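Local structure of transcriptional regulator, MerR family (3GP4) at residues I91-K94 and N95-V99; A58-I62 and E63-D67. The protein probably binds promoter DNA as a dimeric MerR-family transcriptional regulator with an unknown inducing signal. All blocks are in the same frame, centred on the assembly; numbering follows the deposited sequence.

Contact 1 of 2, residues I91-K94 and N95-V99; sequences IELK and NRIDV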
ATOM      1  N   ILE A  91       5.126 -13.296   4.991  1.00 26.93           N
ATOM      2  CA  ILE A  91       3.766 -13.472   5.572  1.00 29.02           C
ATOM      3  C   ILE A  91       3.055 -12.107   5.713  1.00 28.74           C
ATOM      4  O   ILE A  91       1.881 -11.954   5.304  1.00 28.99           O
ATOM      5  CB  ILE A  91       3.853 -14.192   6.931  1.00 28.81           C
ATOM      6  CG1 ILE A  91       4.157 -15.678   6.701  1.00 30.16           C
ATOM      7  CG2 ILE A  91       2.591 -13.956   7.801  1.00 32.74           C
ATOM      8  CD1 ILE A  91       4.510 -16.415   7.988  1.00 37.00           C
ATOM      9  N   GLU A  92       3.764 -11.142   6.289  1.00 27.98           N
ATOM     10  CA  GLU A  92       3.175  -9.827   6.567  1.00 28.66           C
ATOM     11  C   GLU A  92       2.861  -9.068   5.288  1.00 26.96           C
ATOM     12  O   GLU A  92       1.832  -8.352   5.218  1.00 27.13           O
ATOM     13  CB  GLU A  92       4.068  -9.010   7.498  1.00 28.66           C
ATOM     14  CG  GLU A  92       4.177  -9.678   8.888  1.00 33.12           C
ATOM     15  CD  GLU A  92       5.142  -9.006   9.841  1.00 39.04           C
ATOM     16  OE1 GLU A  92       5.502  -7.829   9.637  1.00 42.71           O
ATOM     17  OE2 GLU A  92       5.529  -9.666  10.830  1.00 41.04           O
ATOM     18  N   LEU A  93       3.739  -9.185   4.293  1.00 23.93           N
ATOM     19  CA  LEU A  93       3.492  -8.560   2.992  1.00 24.33           C
ATOM     20  C   LEU A  93       2.293  -9.241   2.314  1.00 24.46           C
ATOM     21  O   LEU A  93       1.437  -8.550   1.729  1.00 24.71           O
ATOM     22  CB  LEU A  93       4.740  -8.603   2.066  1.00 21.12           C
ATOM     23  CG  LEU A  93       4.562  -8.089   0.606  1.00 24.01           C
ATOM     24  CD1 LEU A  93       3.974  -6.640   0.493  1.00 22.82           C
ATOM     25  CD2 LEU A  93       5.877  -8.164  -0.176  1.00 21.71           C
ATOM     26  N   LYS A  94       2.245 -10.576   2.363  1.00 25.16           N
ATOM     27  CA  LYS A  94       1.113 -11.319   1.752  1.00 26.85           C
ATOM     28  C   LYS A  94      -0.196 -10.872   2.411  1.00 27.14           C
ATOM     29  O   LYS A  94      -1.189 -10.646   1.710  1.00 28.16           O
ATOM     30  CB  LYS A  94       1.259 -12.839   1.904  1.00 27.81           C
ATOM     31  CG  LYS A  94       0.021 -13.683   1.438  1.00 28.35           C
ATOM     32  CD  LYS A  94      -0.260 -13.378  -0.046  1.00 29.10           C
ATOM     33  CE  LYS A  94      -0.988 -14.539  -0.793  1.00 34.16           C
ATOM     34  NZ  LYS A  94      -2.415 -14.675  -0.421  1.00 35.29           N
ATOM     35  N   ASN A  95      -0.187 -10.730   3.730  1.00 27.23           N
ATOM     36  CA  ASN A  95      -1.378 -10.246   4.433  1.00 28.45           C
ATOM     37  C   ASN A  95      -1.794  -8.841   3.974  1.00 28.47           C
ATOM     38  O   ASN A  95      -2.987  -8.650   3.685  1.00 28.40           O
ATOM     39  CB  ASN A  95      -1.244 -10.377   5.939  1.00 28.79           C
ATOM     40  CG  ASN A  95      -1.204 -11.838   6.379  1.00 32.69           C
ATOM     41  OD1 ASN A  95      -1.557 -12.725   5.601  1.00 36.38           O
ATOM     42  ND2 ASN A  95      -0.753 -12.094   7.610  1.00 34.40           N
ATOM     43  N   ARG A  96      -0.837  -7.915   3.833  1.00 26.48           N
ATOM     44  CA  ARG A  96      -1.109  -6.556   3.293  1.00 26.73           C
ATOM     45  C   ARG A  96      -1.736  -6.568   1.903  1.00 27.54           C
ATOM     46  O   ARG A  96      -2.743  -5.845   1.641  1.00 26.67           O
ATOM     47  CB  ARG A  96       0.138  -5.662   3.307  1.00 27.29           C
ATOM     48  CG  ARG A  96       0.563  -5.178   4.698  1.00 28.24           C
ATOM     49  CD  ARG A  96       1.610  -4.040   4.628  1.00 27.76           C
ATOM     50  NE  ARG A  96       2.870  -4.405   3.944  1.00 30.06           N
ATOM     51  CZ  ARG A  96       3.869  -5.091   4.515  1.00 28.22           C
ATOM     52  NH1 ARG A  96       3.758  -5.533   5.753  1.00 29.41           N
ATOM     53  NH2 ARG A  96       4.977  -5.353   3.830  1.00 27.05           N
ATOM     54  N   ILE A  97      -1.166  -7.387   1.016  1.00 25.71           N
ATOM     55  CA  ILE A  97      -1.719  -7.569  -0.335  1.00 27.71           C
ATOM     56  C   ILE A  97      -3.156  -8.107  -0.272  1.00 28.22           C
ATOM     57  O   ILE A  97      -4.071  -7.587  -0.971  1.00 28.44           O
ATOM     58  CB  ILE A  97      -0.821  -8.462  -1.225  1.00 27.86           C
ATOM     59  CG1 ILE A  97       0.460  -7.702  -1.592  1.00 27.71           C
ATOM     60  CG2 ILE A  97      -1.551  -8.943  -2.502  1.00 28.19           C
ATOM     61  CD1 ILE A  97       1.588  -8.617  -2.125  1.00 27.35           C
ATOM     62  N   ASP A  98      -3.392  -9.079   0.590  1.00 28.63           N
ATOM     63  CA  ASP A  98      -4.719  -9.693   0.617  1.00 29.63           C
ATOM     64  C   ASP A  98      -5.763  -8.702   1.104  1.00 29.86           C
ATOM     65  O   ASP A  98      -6.875  -8.719   0.592  1.00 29.28           O
ATOM     66  CB  ASP A  98      -4.748 -10.948   1.460  1.00 30.21           C
ATOM     67  CG  ASP A  98      -4.053 -12.101   0.786  1.00 31.69           C
ATOM     68  OD1 ASP A  98      -3.650 -11.989  -0.414  1.00 34.39           O
ATOM     69  OD2 ASP A  98      -3.896 -13.122   1.471  1.00 36.82           O
ATOM     70  N   VAL A  99      -5.387  -7.848   2.054  1.00 29.29           N
ATOM     71  CA  VAL A  99      -6.246  -6.748   2.493  1.00 30.42           C
ATOM     72  C   VAL A  99      -6.526  -5.717   1.383  1.00 30.09           C
ATOM     73  O   VAL A  99      -7.675  -5.270   1.224  1.00 29.76           O
ATOM     74  CB  VAL A  99      -5.711  -6.079   3.776  1.00 30.45           C
ATOM     75  CG1 VAL A  99      -6.509  -4.820   4.125  1.00 33.56           C
ATOM     76  CG2 VAL A  99      -5.707  -7.094   4.965  1.00 31.71           C
TER
HETATM   77  O   HOH W   1       5.704  -5.892   7.884  1.00 35.22           O
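Lys94 starts with CG anti to its backbone N (chi1 173°), then bends at chi2 and chi4, and this double bend curls the chain forward until its ammonium meets the carboxylate of Asp98. The pair is an i to i+4 salt bridge on the long helix 79-130, the dimerisation helix expected of a MerR regulator. Lys94 NZ lies 2.9 Å from Asp98 OD2, on the syn lone pair of that oxygen, and makes a weaker bond to Asp98 OD1. A kink at chi3 (-60°) folds Arg96 back along the preceding turn, laying one face of its guanidinium over Leu93 CA, which sits 3.6 Å from the group's plane and toward its rim. Arg96 NH2 also packs on Leu93 CB; its probable hydrogen-bond partner, Ala58 O, lies outside the helix. Glu92 and Arg96 do not touch through their charged ends; a water accepts from Arg96 NH1 and donates to Glu92 OE1 at 2.6 Å, joining them. On the buried side, Leu93 and Ile97 meet at a slant and face Leu104 and Met100 of the second subunit. Beneath them Ile97 N donates to Leu93 O at 2.9 Å, and Leu93 CD1 rests 4.1 Å from Ile97 CD1.

Contact 2 of 2, residues A58-I62 and E63-D67; sequences AGLSI and EALID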
ATOM      1  N   ALA A  58       7.314  -1.533  -0.836  1.00 26.53           N
ATOM      2  CA  ALA A  58       6.327  -2.555  -0.428  1.00 26.89           C
ATOM      3  C   ALA A  58       5.970  -2.595   1.069  1.00 26.43           C
ATOM      4  O   ALA A  58       5.191  -3.460   1.486  1.00 26.78           O
ATOM      5  CB  ALA A  58       6.763  -3.941  -0.898  1.00 26.41           C
ATOM      6  N   GLY A  59       6.599  -1.720   1.863  1.00 26.22           N
ATOM      7  CA  GLY A  59       6.294  -1.524   3.292  1.00 24.75           C
ATOM      8  C   GLY A  59       7.050  -2.413   4.262  1.00 24.89           C
ATOM      9  O   GLY A  59       6.673  -2.527   5.424  1.00 24.71           O
ATOM     10  N   LEU A  60       8.108  -3.083   3.802  1.00 25.36           N
ATOM     11  CA  LEU A  60       8.932  -3.839   4.763  1.00 26.83           C
ATOM     12  C   LEU A  60       9.529  -2.825   5.710  1.00 27.88           C
ATOM     13  O   LEU A  60      10.000  -1.756   5.278  1.00 28.78           O
ATOM     14  CB  LEU A  60      10.053  -4.633   4.069  1.00 26.21           C
ATOM     15  CG  LEU A  60       9.618  -6.016   3.557  1.00 26.85           C
ATOM     16  CD1 LEU A  60       8.691  -5.905   2.345  1.00 29.28           C
ATOM     17  CD2 LEU A  60      10.847  -6.903   3.212  1.00 24.44           C
ATOM     18  N   SER A  61       9.530  -3.146   7.001  1.00 30.40           N
ATOM     19  CA  SER A  61      10.031  -2.182   7.973  1.00 30.87           C
ATOM     20  C   SER A  61      11.520  -1.937   7.824  1.00 30.97           C
ATOM     21  O   SER A  61      12.293  -2.850   7.465  1.00 30.42           O
ATOM     22  CB  SER A  61       9.656  -2.552   9.419  1.00 33.31           C
ATOM     23  OG  SER A  61      10.666  -3.287  10.114  1.00 30.40           O
ATOM     24  N   ILE A  62      11.874  -0.675   8.020  1.00 29.90           N
ATOM     25  CA  ILE A  62      13.241  -0.201   8.071  1.00 30.67           C
ATOM     26  C   ILE A  62      14.007  -1.076   9.082  1.00 27.88           C
ATOM     27  O   ILE A  62      15.117  -1.500   8.795  1.00 26.22           O
ATOM     28  CB  ILE A  62      13.254   1.294   8.489  1.00 32.13           C
ATOM     29  CG1 ILE A  62      13.050   2.239   7.287  1.00 33.08           C
ATOM     30  CG2 ILE A  62      14.507   1.680   9.250  1.00 33.42           C
ATOM     31  CD1 ILE A  62      14.259   2.582   6.545  1.00 37.35           C
ATOM     32  N   GLU A  63      13.396  -1.394  10.223  1.00 26.57           N
ATOM     33  CA  GLU A  63      14.134  -2.181  11.261  1.00 26.92           C
ATOM     34  C   GLU A  63      14.411  -3.609  10.789  1.00 26.88           C
ATOM     35  O   GLU A  63      15.459  -4.153  11.101  1.00 27.18           O
ATOM     36  CB  GLU A  63      13.463  -2.163  12.652  1.00 27.98           C
ATOM     37  CG  GLU A  63      13.227  -0.735  13.275  1.00 28.35           C
ATOM     38  CD  GLU A  63      14.501   0.100  13.479  1.00 33.11           C
ATOM     39  OE1 GLU A  63      15.625  -0.450  13.548  1.00 30.95           O
ATOM     40  OE2 GLU A  63      14.380   1.341  13.598  1.00 33.74           O
ATOM     41  N   ALA A  64      13.481  -4.204  10.030  1.00 26.19           N
ATOM     42  CA  ALA A  64      13.688  -5.580   9.543  1.00 25.95           C
ATOM     43  C   ALA A  64      14.835  -5.576   8.533  1.00 25.45           C
ATOM     44  O   ALA A  64      15.691  -6.468   8.563  1.00 26.22           O
ATOM     45  CB  ALA A  64      12.413  -6.139   8.914  1.00 26.07           C
ATOM     46  N   LEU A  65      14.863  -4.561   7.663  1.00 24.20           N
ATOM     47  CA  LEU A  65      15.838  -4.507   6.562  1.00 24.49           C
ATOM     48  C   LEU A  65      17.245  -4.238   7.122  1.00 24.81           C
ATOM     49  O   LEU A  65      18.224  -4.798   6.618  1.00 23.53           O
ATOM     50  CB  LEU A  65      15.453  -3.455   5.525  1.00 24.35           C
ATOM     51  CG  LEU A  65      14.173  -3.805   4.717  1.00 25.93           C
ATOM     52  CD1 LEU A  65      13.786  -2.612   3.894  1.00 27.17           C
ATOM     53  CD2 LEU A  65      14.407  -5.009   3.809  1.00 28.09           C
ATOM     54  N   ILE A  66      17.309  -3.405   8.156  1.00 24.20           N
ATOM     55  CA  ILE A  66      18.582  -3.151   8.867  1.00 24.47           C
ATOM     56  C   ILE A  66      19.098  -4.441   9.496  1.00 24.36           C
ATOM     57  O   ILE A  66      20.302  -4.755   9.352  1.00 25.70           O
ATOM     58  CB  ILE A  66      18.469  -1.984   9.867  1.00 24.23           C
ATOM     59  CG1 ILE A  66      18.335  -0.660   9.087  1.00 26.04           C
ATOM     60  CG2 ILE A  66      19.737  -1.847  10.757  1.00 23.47           C
ATOM     61  CD1 ILE A  66      17.925   0.554   9.960  1.00 27.58           C
ATOM     62  N   ASP A  67      18.211  -5.212  10.140  1.00 24.40           N
ATOM     63  CA  ASP A  67      18.592  -6.529  10.743  1.00 25.29           C
ATOM     64  C   ASP A  67      19.115  -7.488   9.698  1.00 24.67           C
ATOM     65  O   ASP A  67      20.079  -8.222   9.959  1.00 23.58           O
ATOM     66  CB  ASP A  67      17.408  -7.257  11.444  1.00 25.31           C
ATOM     67  CG  ASP A  67      17.166  -6.796  12.867  1.00 27.18           C
ATOM     68  OD1 ASP A  67      17.787  -5.816  13.322  1.00 31.49           O
ATOM     69  OD2 ASP A  67      16.321  -7.425  13.548  1.00 26.24           O
TER
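Ile62 reaches Ile66, one turn on, with its CG2 branch, which lies 3.7 Å from Ile66 CD1; its other branch, CG1, stands anti to the carbonyl carbon (chi1 -85°). On the partner, chi1 sets Ile66 CG1 within 3.3 Å of Ile62 O, and an extended chi2 then carries CD1 on to the Ile62 methyl. The same carbonyl accepts from Ile66 N in a nearly straight bond (161° at the hydrogen). The isoleucine pair faces Ile25 of helix 16-25, while Leu27 in the following loop touches both. Leu65 turns to another side of the helix: its CD2 meets Leu60 CD2 at 4.1 Å, the two leucines lying roughly perpendicular, and both pack on Met55 of helix 43-57. This is the turn joining helix 43-57 to helix 62-74 in the MerR helix-turn-helix family region. Gly59, with positive phi, closes helix 43-57 in a Schellman motif, and Ser61 is the N-cap of helix 62-74. Ser61 OG accepts from Ala64 N at 3.0 Å, with an angle of 151° at the hydrogen. Ser61 O takes the N-H of Leu65 at 3.1 Å and a weak, strongly bent share of the one from Ala64. The capping hydroxyl also packs against the Ala64 methyl, with Ser61 OG 3.6 Å from Ala64 CB.

Contact 2 comes first in the chain, at the turn into helix 62-74; contact 1 follows on helix 79-130, their centres about 15 Å apart. They touch through Arg96, whose NH2 lies 3.0 Å from Ala58 O, a probable hydrogen bond at the end of helix 43-57. Leu93 CD1 packs on Ala58 O at 3.5 Å, so two residues three apart, on one side of the long helix, meet the same carbonyl. Ala58 also packs on Ala103 of the second subunit, which contact 1 reaches too; the turn after helix 43-57 and helix 79-130 therefore meet close to the subunit interface. The d-methionine site, with Lys110, Tyr114 and Leu118, lies farther along helix 79-130 and involves neither contact.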